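Local coordinates for alkaline phosphatase (Thermus thermophilus, PDB 7KWD), which probably hydrolyses phosphate monoesters as a homodimeric metalloenzyme of the alkaline phosphatase family, with zinc and magnesium ions bound in each active site, at residues A[475-479]-A[480-484]. Residues are numbered along the deposited sequence; the frame is centred on the assembly and turned at random.
Sequences PVMSE and EEALE
Glu481 OE1 is gripped by three donors at the start of helix 479-487. Ser478 N donates to Glu481 OE1 at 2.9 Å in an almost straight bond (178°), using the anti lone pair of the carboxylate oxygen. The hydroxyl of Ser478 adds a weak bond, OG to OE1 of Glu481, at 3.3 Å, and a water donates to the same oxygen. In return, Glu481 N donates to Ser478 OG at 2.9 Å, so each residue's side chain accepts from the other's backbone. Serine suits the N-cap because its short side chain, with OG between the backbone N and the carbonyl carbon (chi1 76°), can fold back over the first turn. Glutamate suits the third position after it, since its longer chain spans the turn back to Ser478 N, and its negative charge probably also interacts favourably with the helix dipole. Replacing Ser478 by alanine removes OG, which would probably leave Glu481 N at the helix start without its side-chain acceptor and the carboxylate held by the backbone N and water alone. The regular helical bonds follow, Ala482 N to Ser478 O at 3.0 Å and Leu483 N to Glu479 O at 2.9 Å. Just before Ser478 in the chain, Met477, with CG anti to the backbone N (chi1 166°) and an extended second torsion, carries SD to 3.7 Å from Ala482 CB. Both are buried, Met477 against His116 and Asp118, and the small Ala482 against Leu88 and Thr89, so the helix start packs on loops of the same chain. Away from the metal sites, the reciprocal bonding of Ser478 and Glu481 is a classic capping box at a helix N-terminus.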
ATOM      1  N   PRO A 475     -28.433  -2.620 -13.118  1.00 21.77           N
ATOM      2  CA  PRO A 475     -29.059  -1.737 -12.133  1.00 25.87           C
ATOM      3  C   PRO A 475     -28.180  -1.471 -10.925  1.00 29.30           C
ATOM      4  O   PRO A 475     -27.310  -2.265 -10.543  1.00 27.60           O
ATOM      5  CB  PRO A 475     -30.342  -2.488 -11.739  1.00 20.41           C
ATOM      6  CG  PRO A 475     -30.043  -3.957 -12.064  1.00 28.68           C
ATOM      7  CD  PRO A 475     -29.141  -3.898 -13.279  1.00 22.33           C
ATOM      8  N   VAL A 476     -28.455  -0.340 -10.316  1.00 25.40           N
ATOM      9  CA  VAL A 476     -27.747   0.200  -9.174  1.00 27.24           C
ATOM     10  C   VAL A 476     -28.610   0.081  -7.931  1.00 31.94           C
ATOM     11  O   VAL A 476     -29.838   0.064  -8.001  1.00 27.01           O
ATOM     12  CB  VAL A 476     -27.408   1.670  -9.499  1.00 31.49           C
ATOM     13  CG1 VAL A 476     -27.002   2.417  -8.248  1.00 39.14           C
ATOM     14  CG2 VAL A 476     -26.315   1.753 -10.599  1.00 29.78           C
ATOM     15  N   MET A 477     -27.948  -0.005  -6.781  1.00 26.82           N
ATOM     16  CA  MET A 477     -28.563   0.074  -5.459  1.00 27.44           C
ATOM     17  C   MET A 477     -27.745   1.089  -4.677  1.00 28.38           C
ATOM     18  O   MET A 477     -26.515   1.121  -4.798  1.00 28.71           O
ATOM     19  CB  MET A 477     -28.578  -1.303  -4.745  1.00 30.57           C
ATOM     20  CG  MET A 477     -28.896  -1.315  -3.232  1.00 27.96           C
ATOM     21  SD  MET A 477     -29.007  -3.004  -2.507  1.00 25.73           S
ATOM     22  CE  MET A 477     -30.085  -3.812  -3.694  1.00 28.88           C
ATOM     23  N   SER A 478     -28.427   1.922  -3.897  1.00 22.54           N
ATOM     24  CA  SER A 478     -27.755   2.914  -3.073  1.00 28.77           C
ATOM     25  C   SER A 478     -27.267   2.266  -1.789  1.00 29.77           C
ATOM     26  O   SER A 478     -27.746   1.207  -1.368  1.00 25.04           O
ATOM     27  CB  SER A 478     -28.694   4.069  -2.727  1.00 32.75           C
ATOM     28  OG  SER A 478     -29.608   3.663  -1.725  1.00 32.26           O
ATOM     29  N   GLU A 479     -26.281   2.916  -1.172  1.00 27.53           N
ATOM     30  CA  GLU A 479     -25.757   2.428   0.092  1.00 26.99           C
ATOM     31  C   GLU A 479     -26.856   2.336   1.142  1.00 29.43           C
ATOM     32  O   GLU A 479     -26.940   1.348   1.898  1.00 21.45           O
ATOM     33  CB  GLU A 479     -24.638   3.356   0.561  1.00 27.02           C
ATOM     34  CG  GLU A 479     -24.035   2.961   1.903  1.00 26.88           C
ATOM     35  CD  GLU A 479     -22.873   3.876   2.303  1.00 34.87           C
ATOM     36  OE1 GLU A 479     -22.629   4.863   1.581  1.00 40.26           O
ATOM     37  OE2 GLU A 479     -22.233   3.616   3.342  1.00 37.76           O
ATOM     38  N   GLU A 480     -27.697   3.371   1.221  1.00 29.10           N
ATOM     39  CA  GLU A 480     -28.775   3.372   2.205  1.00 30.31           C
ATOM     40  C   GLU A 480     -29.783   2.272   1.897  1.00 30.40           C
ATOM     41  O   GLU A 480     -30.248   1.579   2.808  1.00 27.56           O
ATOM     42  CB  GLU A 480     -29.445   4.758   2.269  1.00 31.12           C
ATOM     43  CG  GLU A 480     -28.597   5.879   2.913  1.00 40.59           C
ATOM     44  CD  GLU A 480     -28.338   5.695   4.435  1.00 62.31           C
ATOM     45  OE1 GLU A 480     -29.299   5.390   5.200  1.00 53.16           O
ATOM     46  OE2 GLU A 480     -27.162   5.862   4.866  1.00 57.36           O
ATOM     47  N   GLU A 481     -30.093   2.039   0.624  1.00 27.11           N
ATOM     48  CA  GLU A 481     -31.006   0.935   0.337  1.00 26.34           C
ATOM     49  C   GLU A 481     -30.429  -0.363   0.853  1.00 32.47           C
ATOM     50  O   GLU A 481     -31.135  -1.170   1.465  1.00 28.69           O
ATOM     51  CB  GLU A 481     -31.286   0.811  -1.162  1.00 27.24           C
ATOM     52  CG  GLU A 481     -32.379   1.709  -1.683  1.00 33.18           C
ATOM     53  CD  GLU A 481     -32.364   1.832  -3.211  1.00 35.36           C
ATOM     54  OE1 GLU A 481     -31.284   1.698  -3.835  1.00 29.63           O
ATOM     55  OE2 GLU A 481     -33.438   2.061  -3.804  1.00 41.03           O
ATOM     56  N   ALA A 482     -29.126  -0.568   0.624  1.00 28.20           N
ATOM     57  CA  ALA A 482     -28.469  -1.821   0.974  1.00 29.57           C
ATOM     58  C   ALA A 482     -28.401  -2.005   2.480  1.00 27.83           C
ATOM     59  O   ALA A 482     -28.601  -3.110   2.991  1.00 29.82           O
ATOM     60  CB  ALA A 482     -27.059  -1.842   0.375  1.00 29.30           C
ATOM     61  N   LEU A 483     -28.125  -0.930   3.202  1.00 24.37           N
ATOM     62  CA  LEU A 483     -28.036  -1.023   4.651  1.00 28.08           C
ATOM     63  C   LEU A 483     -29.380  -1.416   5.263  1.00 31.80           C
ATOM     64  O   LEU A 483     -29.427  -2.192   6.225  1.00 30.21           O
ATOM     65  CB  LEU A 483     -27.557   0.303   5.212  1.00 28.31           C
ATOM     66  CG  LEU A 483     -26.073   0.611   5.032  1.00 33.56           C
ATOM     67  CD1 LEU A 483     -25.830   2.054   5.469  1.00 33.20           C
ATOM     68  CD2 LEU A 483     -25.178  -0.334   5.823  1.00 29.00           C
ATOM     69  N   GLU A 484     -30.476  -0.883   4.716  1.00 32.27           N
ATOM     70  CA  GLU A 484     -31.814  -1.263   5.168  1.00 34.30           C
ATOM     71  C   GLU A 484     -32.038  -2.755   4.972  1.00 31.48           C
ATOM     72  O   GLU A 484     -32.516  -3.440   5.879  1.00 32.33           O
ATOM     73  CB  GLU A 484     -32.870  -0.457   4.411  1.00 31.05           C
ATOM     74  CG  GLU A 484     -34.227  -0.225   5.150  1.00 46.19           C
ATOM     75  CD  GLU A 484     -34.092   0.052   6.666  1.00 67.08           C
ATOM     76  OE1 GLU A 484     -33.488   1.070   7.070  1.00 63.44           O
ATOM     77  OE2 GLU A 484     -34.601  -0.762   7.469  1.00 72.57           O
TER
HETATM   78  O   HOH W   1     -31.009   2.744  -6.128  1.00 37.26           O